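RNase NGR3 (Nicotiana glutinosa, PDB 1VD3) probably cleaves single-stranded RNA as a ribonuclease of the T2 family, and binds the nucleotide 2'-UMP in its active-site cleft. Local coordinates at residues Q15-S20 against E38-H43; L45-E50 against L99-C104; H171-V176 against I203-F208. All coordinates share one frame; numbering follows the deposited sequence.

Interaction 1 of 3, residues Q15-S20 against E38-H43; sequences QQWPAS and EDFSIH. With U2P (phosphoric acid mono-[2-(2,4-dioxo-3,4-dihydro-2H-pyrimidin-1-yl)-4-hydroxy-5-hydroxymethyl-tetrahydro-furan-3-yl] ester), chain B.
W17 and F40 meet where two antiparallel strands of the central sheet run out into loops, the indole lying across one side of the phenyl ring. From its CB, 4.0 Å from F40 CE2, the indole of W17 swings out with CG anti to the backbone N (chi1 -175°), which carries its six-membered ring over to 38-43. CE3 then sits 3.4 Å above the phenyl plane of F40, over its centre, while the two ring planes meet obliquely, 47° apart. Further round the six-membered ring, CZ3 rests 3.5 Å from the carbonyl carbon of D39, and CH2 lies 3.6 Å from E38 CG, so the aliphatic part of the glutamate borders the indole while its OE1 turns to the backbone N of F208. On the five-membered ring NE1 donates a hydrogen bond to P206 O, which, with the packing around the ring, limits its rotation. An alanine in place of F40 would probably leave W17 without the surface under CE3 and open a gap reaching toward L125 and L129 of helix 125-131. Beside the rings, Q16 and S41 form the antiparallel hydrogen-bonded pair: Q16 N gives to S41 O at 2.8 Å, and S41 N returns a bond to Q16 O at 2.9 Å. The pyrrolidine of P18, which offers no N-H, lays CD against D39 O where the pairing stops. At the other end H43, predicted to be catalytic, extends NE2 to O3P of the bound 2'-UMP, 2.9 Å away, and its ND1 is held by Q175 OE1. Apolar rings and paired amides thus hold the start of the strand, and H43, bonded at both nitrogens, joins H96, H101 and K100 in hydrogen-bonding the nucleotide.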
loop_
_atom_site.group_PDB
_atom_site.type_symbol
_atom_site.label_atom_id
_atom_site.label_comp_id
_atom_site.label_asym_id
_atom_site.label_seq_id
_atom_site.Cartn_x
_atom_site.Cartn_y
_atom_site.Cartn_z
ATOM N N GLN A 15 0.318 1.558 0.191
ATOM C CA GLN A 15 -0.769 1.227 -0.708
ATOM C C GLN A 15 -0.209 1.309 -2.115
ATOM O O GLN A 15 0.803 1.974 -2.354
ATOM C CB GLN A 15 -1.912 2.233 -0.566
ATOM C CG GLN A 15 -2.571 2.231 0.803
ATOM C CD GLN A 15 -3.699 3.235 0.893
ATOM O OE1 GLN A 15 -4.774 3.033 0.324
ATOM N NE2 GLN A 15 -3.455 4.334 1.598
ATOM N N GLN A 16 -0.846 0.628 -3.054
ATOM C CA GLN A 16 -0.367 0.728 -4.416
ATOM C C GLN A 16 -1.507 0.871 -5.399
ATOM O O GLN A 16 -2.668 0.599 -5.078
ATOM C CB GLN A 16 0.518 -0.460 -4.795
ATOM C CG GLN A 16 -0.160 -1.789 -4.957
ATOM C CD GLN A 16 0.702 -2.752 -5.770
ATOM O OE1 GLN A 16 1.929 -2.771 -5.638
ATOM N NE2 GLN A 16 0.063 -3.556 -6.605
ATOM N N TRP A 17 -1.162 1.346 -6.589
ATOM C CA TRP A 17 -2.129 1.531 -7.658
ATOM C C TRP A 17 -1.959 0.295 -8.523
ATOM O O TRP A 17 -0.974 0.169 -9.250
ATOM C CB TRP A 17 -1.800 2.796 -8.455
ATOM C CG TRP A 17 -2.824 3.129 -9.499
ATOM C CD1 TRP A 17 -2.621 3.225 -10.849
ATOM C CD2 TRP A 17 -4.216 3.400 -9.281
ATOM N NE1 TRP A 17 -3.801 3.537 -11.485
ATOM C CE2 TRP A 17 -4.796 3.648 -10.548
ATOM C CE3 TRP A 17 -5.030 3.455 -8.139
ATOM C CZ2 TRP A 17 -6.155 3.951 -10.705
ATOM C CZ3 TRP A 17 -6.385 3.758 -8.294
ATOM C CH2 TRP A 17 -6.931 4.002 -9.571
ATOM N N PRO A 18 -2.920 -0.640 -8.449
ATOM C CA PRO A 18 -2.892 -1.889 -9.213
ATOM C C PRO A 18 -2.521 -1.731 -10.680
ATOM O O PRO A 18 -1.696 -2.481 -11.203
ATOM C CB PRO A 18 -4.308 -2.432 -9.030
ATOM C CG PRO A 18 -4.675 -1.953 -7.673
ATOM C CD PRO A 18 -4.183 -0.520 -7.699
ATOM N N ALA A 19 -3.132 -0.756 -11.343
ATOM C CA ALA A 19 -2.871 -0.519 -12.761
ATOM C C ALA A 19 -1.391 -0.373 -13.096
ATOM O O ALA A 19 -0.933 -0.871 -14.126
ATOM C CB ALA A 19 -3.635 0.716 -13.232
ATOM N N SER A 20 -0.645 0.306 -12.227
ATOM C CA SER A 20 0.783 0.531 -12.447
ATOM C C SER A 20 1.650 -0.694 -12.196
ATOM O O SER A 20 2.842 -0.702 -12.510
ATOM C CB SER A 20 1.267 1.687 -11.575
ATOM O OG SER A 20 0.557 2.872 -11.884
ATOM N N GLU A 38 -10.688 -0.624 -9.584
ATOM C CA GLU A 38 -9.810 0.464 -9.975
ATOM C C GLU A 38 -9.777 1.386 -8.767
ATOM O O GLU A 38 -10.476 2.397 -8.713
ATOM C CB GLU A 38 -10.362 1.207 -11.197
ATOM C CG GLU A 38 -9.576 2.470 -11.544
ATOM C CD GLU A 38 -9.958 3.059 -12.892
ATOM O OE1 GLU A 38 -9.676 2.414 -13.923
ATOM O OE2 GLU A 38 -10.539 4.165 -12.922
ATOM N N ASP A 39 -8.970 1.007 -7.783
ATOM C CA ASP A 39 -8.842 1.770 -6.551
ATOM C C ASP A 39 -7.504 1.366 -5.944
ATOM O O ASP A 39 -6.933 0.336 -6.322
ATOM C CB ASP A 39 -9.998 1.403 -5.608
ATOM C CG ASP A 39 -10.032 2.249 -4.342
ATOM O OD1 ASP A 39 -9.309 3.264 -4.256
ATOM O OD2 ASP A 39 -10.807 1.895 -3.427
ATOM N N PHE A 40 -6.993 2.179 -5.027
ATOM C CA PHE A 40 -5.729 1.850 -4.390
ATOM C C PHE A 40 -5.939 0.646 -3.494
ATOM O O PHE A 40 -6.952 0.544 -2.803
ATOM C CB PHE A 40 -5.205 3.028 -3.568
ATOM C CG PHE A 40 -4.686 4.157 -4.405
ATOM C CD1 PHE A 40 -5.557 5.087 -4.963
ATOM C CD2 PHE A 40 -3.326 4.263 -4.680
ATOM C CE1 PHE A 40 -5.081 6.104 -5.784
ATOM C CE2 PHE A 40 -2.840 5.273 -5.499
ATOM C CZ PHE A 40 -3.719 6.196 -6.054
ATOM N N SER A 41 -4.979 -0.269 -3.528
ATOM C CA SER A 41 -5.031 -1.480 -2.728
ATOM C C SER A 41 -3.917 -1.448 -1.692
ATOM O O SER A 41 -2.991 -0.648 -1.783
ATOM C CB SER A 41 -4.849 -2.702 -3.621
ATOM O OG SER A 41 -3.563 -2.688 -4.211
ATOM N N ILE A 42 -4.007 -2.332 -0.713
ATOM C CA ILE A 42 -2.997 -2.398 0.336
ATOM C C ILE A 42 -1.820 -3.267 -0.089
ATOM O O ILE A 42 -2.012 -4.342 -0.654
ATOM C CB ILE A 42 -3.593 -3.011 1.627
ATOM C CG1 ILE A 42 -4.712 -2.112 2.160
ATOM C CG2 ILE A 42 -2.492 -3.217 2.674
ATOM C CD1 ILE A 42 -5.651 -2.813 3.123
ATOM N N HIS A 43 -0.601 -2.791 0.152
ATOM C CA HIS A 43 0.576 -3.614 -0.124
ATOM C C HIS A 43 0.917 -4.181 1.250
ATOM O O HIS A 43 1.054 -5.392 1.415
ATOM C CB HIS A 43 1.763 -2.793 -0.664
ATOM C CG HIS A 43 3.039 -3.578 -0.778
ATOM N ND1 HIS A 43 4.050 -3.235 -1.652
ATOM C CD2 HIS A 43 3.475 -4.681 -0.120
ATOM C CE1 HIS A 43 5.050 -4.091 -1.528
ATOM N NE2 HIS A 43 4.726 -4.978 -0.604
HETATM O "O5'" U2P B . 10.844 -2.796 -3.137
HETATM C "C5'" U2P B . 11.417 -3.112 -1.845
HETATM C "C4'" U2P B . 10.644 -4.269 -1.197
HETATM O "O4'" U2P B . 11.235 -4.565 0.155
HETATM C "C1'" U2P B . 10.295 -4.426 1.341
HETATM N N1 U2P B . 10.631 -3.336 2.357
HETATM C C6 U2P B . 11.123 -2.181 1.799
HETATM C C5 U2P B . 11.266 -0.981 2.543
HETATM C C4 U2P B . 10.913 -1.007 3.980
HETATM O O4 U2P B . 10.910 0.006 4.673
HETATM N N3 U2P B . 10.569 -2.290 4.511
HETATM C C2 U2P B . 10.433 -3.490 3.772
HETATM O O2 U2P B . 10.170 -4.531 4.338
HETATM C "C2'" U2P B . 8.938 -4.483 0.606
HETATM O "O2'" U2P B . 8.498 -5.851 0.350
HETATM P P U2P B . 7.825 -6.842 1.369
HETATM O O1P U2P B . 7.525 -8.248 1.271
HETATM O O2P U2P B . 8.193 -6.430 2.758
HETATM O O3P U2P B . 6.445 -6.399 1.276
HETATM C "C3'" U2P B . 9.217 -3.850 -0.768
HETATM O "O3'" U2P B . 8.224 -4.373 -1.725
#

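Interaction 2 of 3, residues L45-E50 against L99-C104; sequences LWPNYE and LKHGTC. With U2P (phosphoric acid mono-[2-(2,4-dioxo-3,4-dihydro-2H-pyrimidin-1-yl)-4-hydroxy-5-hydroxymethyl-tetrahydro-furan-3-yl] ester), chain B.
The imidazole of H101 lies face to face with the five-membered ring of W46, centroids 3.7 Å apart and planes at 23°. This is the dense part of the contact: H101 covers one face of the indole, whose NE1 is engaged by E97 OE2, and W46 CB also stands over the imidazole in a CH-pi contact. Behind the stack, P47 fills the angle between strand and helix end, its CG 3.4 Å from H101 O and 4.1 Å from C104 CB. A compact ring suits this place, and C104 is itself tied to C58 by a disulfide. The arrangement belongs to the active site of the RNase T2 fold, in which strand 41-48 and helix 91-102 bring their pocket residues together; H101 is a predicted catalytic residue. The phosphate is met by polar contacts. H101 NE2 donates a nearly straight hydrogen bond to O2P of 2'-UMP, N-H...O angle 170°, and K100, its chain extended from CB to the amine, reaches the same oxygen with NZ at 3.0 Å, a positive end suited to a phosphate. The uracil instead lies over the same face of the indole as H101, beside it over the six-membered ring, with its N3 3.5 Å from W46 CE3. At the other imidazole nitrogen, a water lies in the ring plane, 2.8 Å from H101 ND1, and donates to P47 O.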
loop_
_atom_site.group_PDB
_atom_site.type_symbol
_atom_site.label_atom_id
_atom_site.label_comp_id
_atom_site.label_asym_id
_atom_site.label_seq_id
_atom_site.Cartn_x
_atom_site.Cartn_y
_atom_site.Cartn_z
ATOM N N LEU A 45 1.486 -3.124 5.905
ATOM C CA LEU A 45 1.611 -2.233 7.063
ATOM C C LEU A 45 2.937 -2.683 7.680
ATOM O O LEU A 45 3.026 -3.782 8.233
ATOM C CB LEU A 45 0.450 -2.467 8.032
ATOM C CG LEU A 45 0.407 -1.629 9.313
ATOM C CD1 LEU A 45 0.441 -0.143 8.981
ATOM C CD2 LEU A 45 -0.855 -1.983 10.090
ATOM N N TRP A 46 3.959 -1.836 7.580
ATOM C CA TRP A 46 5.295 -2.196 8.043
ATOM C C TRP A 46 5.902 -1.494 9.252
ATOM O O TRP A 46 6.080 -0.280 9.246
ATOM C CB TRP A 46 6.315 -2.027 6.910
ATOM C CG TRP A 46 5.953 -2.564 5.561
ATOM C CD1 TRP A 46 5.168 -3.646 5.274
ATOM C CD2 TRP A 46 6.462 -2.096 4.305
ATOM N NE1 TRP A 46 5.165 -3.884 3.913
ATOM C CE2 TRP A 46 5.950 -2.944 3.299
ATOM C CE3 TRP A 46 7.306 -1.039 3.935
ATOM C CZ2 TRP A 46 6.254 -2.767 1.943
ATOM C CZ3 TRP A 46 7.610 -0.863 2.582
ATOM C CH2 TRP A 46 7.084 -1.723 1.609
ATOM N N PRO A 47 6.238 -2.260 10.300
ATOM C CA PRO A 47 6.852 -1.673 11.494
ATOM C C PRO A 47 8.230 -1.189 11.017
ATOM O O PRO A 47 8.918 -1.918 10.298
ATOM C CB PRO A 47 6.963 -2.863 12.441
ATOM C CG PRO A 47 5.776 -3.710 12.057
ATOM C CD PRO A 47 5.816 -3.650 10.549
ATOM N N ASN A 48 8.629 0.021 11.396
ATOM C CA ASN A 48 9.915 0.569 10.954
ATOM C C ASN A 48 10.643 1.322 12.070
ATOM O O ASN A 48 10.046 1.667 13.094
ATOM C CB ASN A 48 9.675 1.523 9.772
ATOM C CG ASN A 48 10.871 1.634 8.841
ATOM O OD1 ASN A 48 11.868 2.288 9.156
ATOM N ND2 ASN A 48 10.775 0.994 7.678
ATOM N N TYR A 49 11.937 1.566 11.860
ATOM C CA TYR A 49 12.769 2.311 12.807
ATOM C C TYR A 49 13.049 3.675 12.187
ATOM O O TYR A 49 13.056 3.819 10.968
ATOM C CB TYR A 49 14.114 1.615 13.028
ATOM C CG TYR A 49 14.047 0.267 13.698
ATOM C CD1 TYR A 49 14.879 -0.771 13.281
ATOM C CD2 TYR A 49 13.195 0.037 14.779
ATOM C CE1 TYR A 49 14.869 -2.003 13.920
ATOM C CE2 TYR A 49 13.178 -1.196 15.430
ATOM C CZ TYR A 49 14.020 -2.211 14.991
ATOM O OH TYR A 49 14.010 -3.432 15.621
ATOM N N GLU A 50 13.298 4.675 13.023
ATOM C CA GLU A 50 13.596 6.000 12.509
ATOM C C GLU A 50 14.994 6.067 11.894
ATOM O O GLU A 50 15.348 7.053 11.245
ATOM C CB GLU A 50 13.436 7.042 13.621
ATOM C CG GLU A 50 11.983 7.425 13.853
ATOM C CD GLU A 50 11.809 8.484 14.916
ATOM O OE1 GLU A 50 12.731 9.308 15.096
ATOM O OE2 GLU A 50 10.740 8.500 15.561
ATOM N N LEU A 99 3.915 -12.722 8.424
ATOM C CA LEU A 99 5.153 -13.270 8.976
ATOM C C LEU A 99 6.305 -12.273 9.000
ATOM O O LEU A 99 6.990 -12.119 10.014
ATOM C CB LEU A 99 5.577 -14.512 8.188
ATOM C CG LEU A 99 4.721 -15.768 8.374
ATOM C CD1 LEU A 99 5.191 -16.860 7.420
ATOM C CD2 LEU A 99 4.819 -16.241 9.816
ATOM N N LYS A 100 6.504 -11.586 7.882
ATOM C CA LYS A 100 7.596 -10.636 7.746
ATOM C C LYS A 100 7.413 -9.329 8.503
ATOM O O LYS A 100 8.361 -8.816 9.100
ATOM C CB LYS A 100 7.832 -10.322 6.266
ATOM C CG LYS A 100 9.006 -9.383 6.022
ATOM C CD LYS A 100 9.288 -9.215 4.544
ATOM C CE LYS A 100 10.495 -8.313 4.327
ATOM N NZ LYS A 100 10.753 -8.054 2.889
ATOM N N HIS A 101 6.197 -8.801 8.487
ATOM C CA HIS A 101 5.918 -7.527 9.137
ATOM C C HIS A 101 4.939 -7.615 10.303
ATOM O O HIS A 101 5.161 -7.016 11.353
ATOM C CB HIS A 101 5.378 -6.548 8.097
ATOM C CG HIS A 101 6.344 -6.244 6.994
ATOM N ND1 HIS A 101 7.496 -5.517 7.196
ATOM C CD2 HIS A 101 6.324 -6.560 5.677
ATOM C CE1 HIS A 101 8.141 -5.392 6.051
ATOM N NE2 HIS A 101 7.451 -6.016 5.113
ATOM N N GLY A 102 3.852 -8.353 10.107
ATOM C CA GLY A 102 2.857 -8.492 11.152
ATOM C C GLY A 102 3.406 -8.990 12.477
ATOM O O GLY A 102 3.041 -8.474 13.537
ATOM N N THR A 103 4.282 -9.990 12.439
ATOM C CA THR A 103 4.840 -10.525 13.680
ATOM C C THR A 103 5.702 -9.522 14.443
ATOM O O THR A 103 6.037 -9.749 15.606
ATOM C CB THR A 103 5.688 -11.794 13.434
ATOM O OG1 THR A 103 6.770 -11.488 12.548
ATOM C CG2 THR A 103 4.830 -12.907 12.848
ATOM N N CYS A 104 6.062 -8.418 13.793
ATOM C CA CYS A 104 6.891 -7.398 14.428
ATOM C C CYS A 104 6.081 -6.178 14.862
ATOM O O CYS A 104 6.633 -5.238 15.431
ATOM C CB CYS A 104 7.970 -6.903 13.464
ATOM S SG CYS A 104 9.100 -8.138 12.759
HETATM O "O5'" U2P B . 10.844 -2.796 -3.137
HETATM C "C5'" U2P B . 11.417 -3.112 -1.845
HETATM C "C4'" U2P B . 10.644 -4.269 -1.197
HETATM O "O4'" U2P B . 11.235 -4.565 0.155
HETATM C "C1'" U2P B . 10.295 -4.426 1.341
HETATM N N1 U2P B . 10.631 -3.336 2.357
HETATM C C6 U2P B . 11.123 -2.181 1.799
HETATM C C5 U2P B . 11.266 -0.981 2.543
HETATM C C4 U2P B . 10.913 -1.007 3.980
HETATM O O4 U2P B . 10.910 0.006 4.673
HETATM N N3 U2P B . 10.569 -2.290 4.511
HETATM C C2 U2P B . 10.433 -3.490 3.772
HETATM O O2 U2P B . 10.170 -4.531 4.338
HETATM C "C2'" U2P B . 8.938 -4.483 0.606
HETATM O "O2'" U2P B . 8.498 -5.851 0.350
HETATM P P U2P B . 7.825 -6.842 1.369
HETATM O O1P U2P B . 7.525 -8.248 1.271
HETATM O O2P U2P B . 8.193 -6.430 2.758
HETATM O O3P U2P B . 6.445 -6.399 1.276
HETATM C "C3'" U2P B . 9.217 -3.850 -0.768
HETATM O "O3'" U2P B . 8.224 -4.373 -1.725
HETATM O O HOH W 1 8.609 -4.571 9.569
#

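Interaction 3 of 3, residues H171-V176 against I203-F208; sequences HQIYQV and IEFPPF
Q172 and E204 face each other in a single beta bridge, by which the short strand 202-205 near the chain's end is fastened to strand 171-181 of the antiparallel sheet. The two strand segments diverge at 56°, so the pairing is brief. Two backbone bonds flank the bridge: E204 N gives to H171 O at 2.7 Å, and I173 N gives to E204 O at 2.9 Å. Over them, the side chains of Q172 and E204 run alongside each other in the same direction. The amide NE2 of Q172 makes only a weak bond to E204 OE1, bent to 128° at the hydrogen; its stronger partner is D23 OD2. P206 crosses the glutamine at about a right angle, a rigid ring whose CG meets Q172 NE2 at 3.5 Å. The I173 side chain packs on apolar neighbours. Its CG1 is anti to the backbone N (chi1 175°), leaving CG2 in the crowded position between N and carbonyl carbon, from where it touches F205 CD1 at 3.6 Å. I203 closes in with CD1, 4.0 Å from I173 CB, and these branched chains suit a buried site under a helix: both isoleucines also rest on I147 of helix 144-155. Farther out, the ring of F205 meets that of W17, linking the terminal strand to the turn between strand 10-16 and helix 18-22. Beyond I173 the strand is disturbed by a classic beta bulge, in which Y174 and Q175 both lie opposite E162. The carboxylate of E204 is positioned from outside as well, its OE2 accepting the backbone N-H of G139.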
loop_
_atom_site.group_PDB
_atom_site.type_symbol
_atom_site.label_atom_id
_atom_site.label_comp_id
_atom_site.label_asym_id
_atom_site.label_seq_id
_atom_site.Cartn_x
_atom_site.Cartn_y
_atom_site.Cartn_z
ATOM N N HIS A 171 6.324 7.591 -16.617
ATOM C CA HIS A 171 6.578 7.466 -15.187
ATOM C C HIS A 171 5.182 7.558 -14.574
ATOM O O HIS A 171 4.436 8.492 -14.860
ATOM C CB HIS A 171 7.469 8.612 -14.719
ATOM C CG HIS A 171 8.794 8.650 -15.409
ATOM N ND1 HIS A 171 9.860 7.867 -15.019
ATOM C CD2 HIS A 171 9.207 9.328 -16.506
ATOM C CE1 HIS A 171 10.871 8.061 -15.846
ATOM N NE2 HIS A 171 10.502 8.943 -16.757
ATOM N N GLN A 172 4.833 6.588 -13.739
ATOM C CA GLN A 172 3.502 6.537 -13.153
ATOM C C GLN A 172 3.504 6.378 -11.641
ATOM O O GLN A 172 4.453 5.841 -11.066
ATOM C CB GLN A 172 2.749 5.362 -13.775
ATOM C CG GLN A 172 3.509 4.053 -13.619
ATOM C CD GLN A 172 2.927 2.896 -14.416
ATOM O OE1 GLN A 172 3.377 1.757 -14.282
ATOM N NE2 GLN A 172 1.933 3.179 -15.248
ATOM N N ILE A 173 2.440 6.853 -11.001
ATOM C CA ILE A 173 2.321 6.705 -9.559
ATOM C C ILE A 173 2.184 5.199 -9.330
ATOM O O ILE A 173 1.307 4.553 -9.904
ATOM C CB ILE A 173 1.081 7.452 -9.011
ATOM C CG1 ILE A 173 0.933 7.174 -7.511
ATOM C CG2 ILE A 173 -0.173 7.018 -9.757
ATOM C CD1 ILE A 173 -0.059 8.079 -6.814
ATOM N N TYR A 174 3.069 4.638 -8.510
ATOM C CA TYR A 174 3.054 3.205 -8.245
ATOM C C TYR A 174 2.597 2.887 -6.828
ATOM O O TYR A 174 1.654 2.119 -6.637
ATOM C CB TYR A 174 4.448 2.624 -8.508
ATOM C CG TYR A 174 4.626 1.163 -8.134
ATOM C CD1 TYR A 174 3.774 0.176 -8.636
ATOM C CD2 TYR A 174 5.663 0.769 -7.287
ATOM C CE1 TYR A 174 3.956 -1.170 -8.299
ATOM C CE2 TYR A 174 5.853 -0.565 -6.947
ATOM C CZ TYR A 174 5.001 -1.529 -7.451
ATOM O OH TYR A 174 5.198 -2.844 -7.101
ATOM N N GLN A 175 3.267 3.467 -5.834
ATOM C CA GLN A 175 2.877 3.233 -4.449
ATOM C C GLN A 175 2.832 4.521 -3.639
ATOM O O GLN A 175 3.524 5.492 -3.944
ATOM C CB GLN A 175 3.814 2.209 -3.792
ATOM C CG GLN A 175 3.639 0.813 -4.383
ATOM C CD GLN A 175 4.348 -0.275 -3.603
ATOM O OE1 GLN A 175 3.807 -1.363 -3.416
ATOM N NE2 GLN A 175 5.567 0.005 -3.155
ATOM N N VAL A 176 1.988 4.530 -2.615
ATOM C CA VAL A 176 1.842 5.697 -1.760
ATOM C C VAL A 176 2.134 5.296 -0.328
ATOM O O VAL A 176 1.510 4.379 0.209
ATOM C CB VAL A 176 0.411 6.274 -1.834
ATOM C CG1 VAL A 176 0.287 7.474 -0.901
ATOM C CG2 VAL A 176 0.094 6.686 -3.268
ATOM N N ILE A 203 3.643 13.023 -13.847
ATOM C CA ILE A 203 3.496 11.575 -13.867
ATOM C C ILE A 203 2.125 11.105 -14.333
ATOM O O ILE A 203 1.169 11.878 -14.393
ATOM C CB ILE A 203 3.784 10.954 -12.482
ATOM C CG1 ILE A 203 2.813 11.509 -11.442
ATOM C CG2 ILE A 203 5.227 11.235 -12.079
ATOM C CD1 ILE A 203 2.962 10.863 -10.067
ATOM N N GLU A 204 2.057 9.819 -14.653
ATOM C CA GLU A 204 0.837 9.195 -15.128
ATOM C C GLU A 204 0.075 8.500 -14.004
ATOM O O GLU A 204 0.671 7.913 -13.096
ATOM C CB GLU A 204 1.185 8.182 -16.215
ATOM C CG GLU A 204 -0.009 7.466 -16.827
ATOM C CD GLU A 204 0.420 6.438 -17.846
ATOM O OE1 GLU A 204 1.055 5.435 -17.449
ATOM O OE2 GLU A 204 0.131 6.637 -19.046
ATOM N N PHE A 205 -1.249 8.591 -14.076
ATOM C CA PHE A 205 -2.157 7.964 -13.118
ATOM C C PHE A 205 -3.011 7.096 -14.047
ATOM O O PHE A 205 -4.161 7.424 -14.344
ATOM C CB PHE A 205 -2.996 9.045 -12.420
ATOM C CG PHE A 205 -3.931 8.524 -11.365
ATOM C CD1 PHE A 205 -3.660 7.341 -10.685
ATOM C CD2 PHE A 205 -5.069 9.249 -11.016
ATOM C CE1 PHE A 205 -4.508 6.889 -9.671
ATOM C CE2 PHE A 205 -5.922 8.808 -10.006
ATOM C CZ PHE A 205 -5.636 7.624 -9.332
ATOM N N PRO A 206 -2.438 5.972 -14.520
ATOM C CA PRO A 206 -3.049 5.001 -15.434
ATOM C C PRO A 206 -4.390 4.391 -15.039
ATOM O O PRO A 206 -4.581 3.938 -13.913
ATOM C CB PRO A 206 -1.956 3.945 -15.591
ATOM C CG PRO A 206 -1.302 3.949 -14.239
ATOM C CD PRO A 206 -1.181 5.434 -13.963
ATOM N N PRO A 207 -5.347 4.383 -15.978
ATOM C CA PRO A 207 -6.678 3.820 -15.734
ATOM C C PRO A 207 -6.602 2.294 -15.830
ATOM O O PRO A 207 -5.589 1.745 -16.267
ATOM C CB PRO A 207 -7.509 4.418 -16.860
ATOM C CG PRO A 207 -6.516 4.445 -17.998
ATOM C CD PRO A 207 -5.265 4.978 -17.327
ATOM N N PHE A 208 -7.672 1.616 -15.425
ATOM C CA PHE A 208 -7.725 0.159 -15.471
ATOM C C PHE A 208 -8.428 -0.327 -16.735
ATOM O O PHE A 208 -9.365 0.312 -17.224
ATOM C CB PHE A 208 -8.454 -0.382 -14.235
ATOM C CG PHE A 208 -7.604 -1.263 -13.360
ATOM C CD1 PHE A 208 -7.567 -1.053 -11.986
ATOM C CD2 PHE A 208 -6.862 -2.314 -13.903
ATOM C CE1 PHE A 208 -6.808 -1.876 -11.157
ATOM C CE2 PHE A 208 -6.096 -3.146 -13.083
ATOM C CZ PHE A 208 -6.071 -2.925 -11.704
#

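All three contacts are largely buried and reach the same antiparallel sheet, but they serve different parts of it. Interaction 1 is the most central, its centre about 7 Å from the centre of the chain, and joins neighbouring strands by regular pairing and aromatic packing. Interaction 2 continues along the same strand, 41-48, yet sets it against a helix without any direct hydrogen bond between the segments; much of its polar chemistry serves the nucleotide that interaction 1 also touches. Interaction 3 lies across the chain's centre from interaction 2, has no ligand, and relies on a short bridge and apolar packing. Interactions 1 and 3 touch, their centres about 9 Å apart, through strands 10-16 and 171-181, neighbours in the sheet.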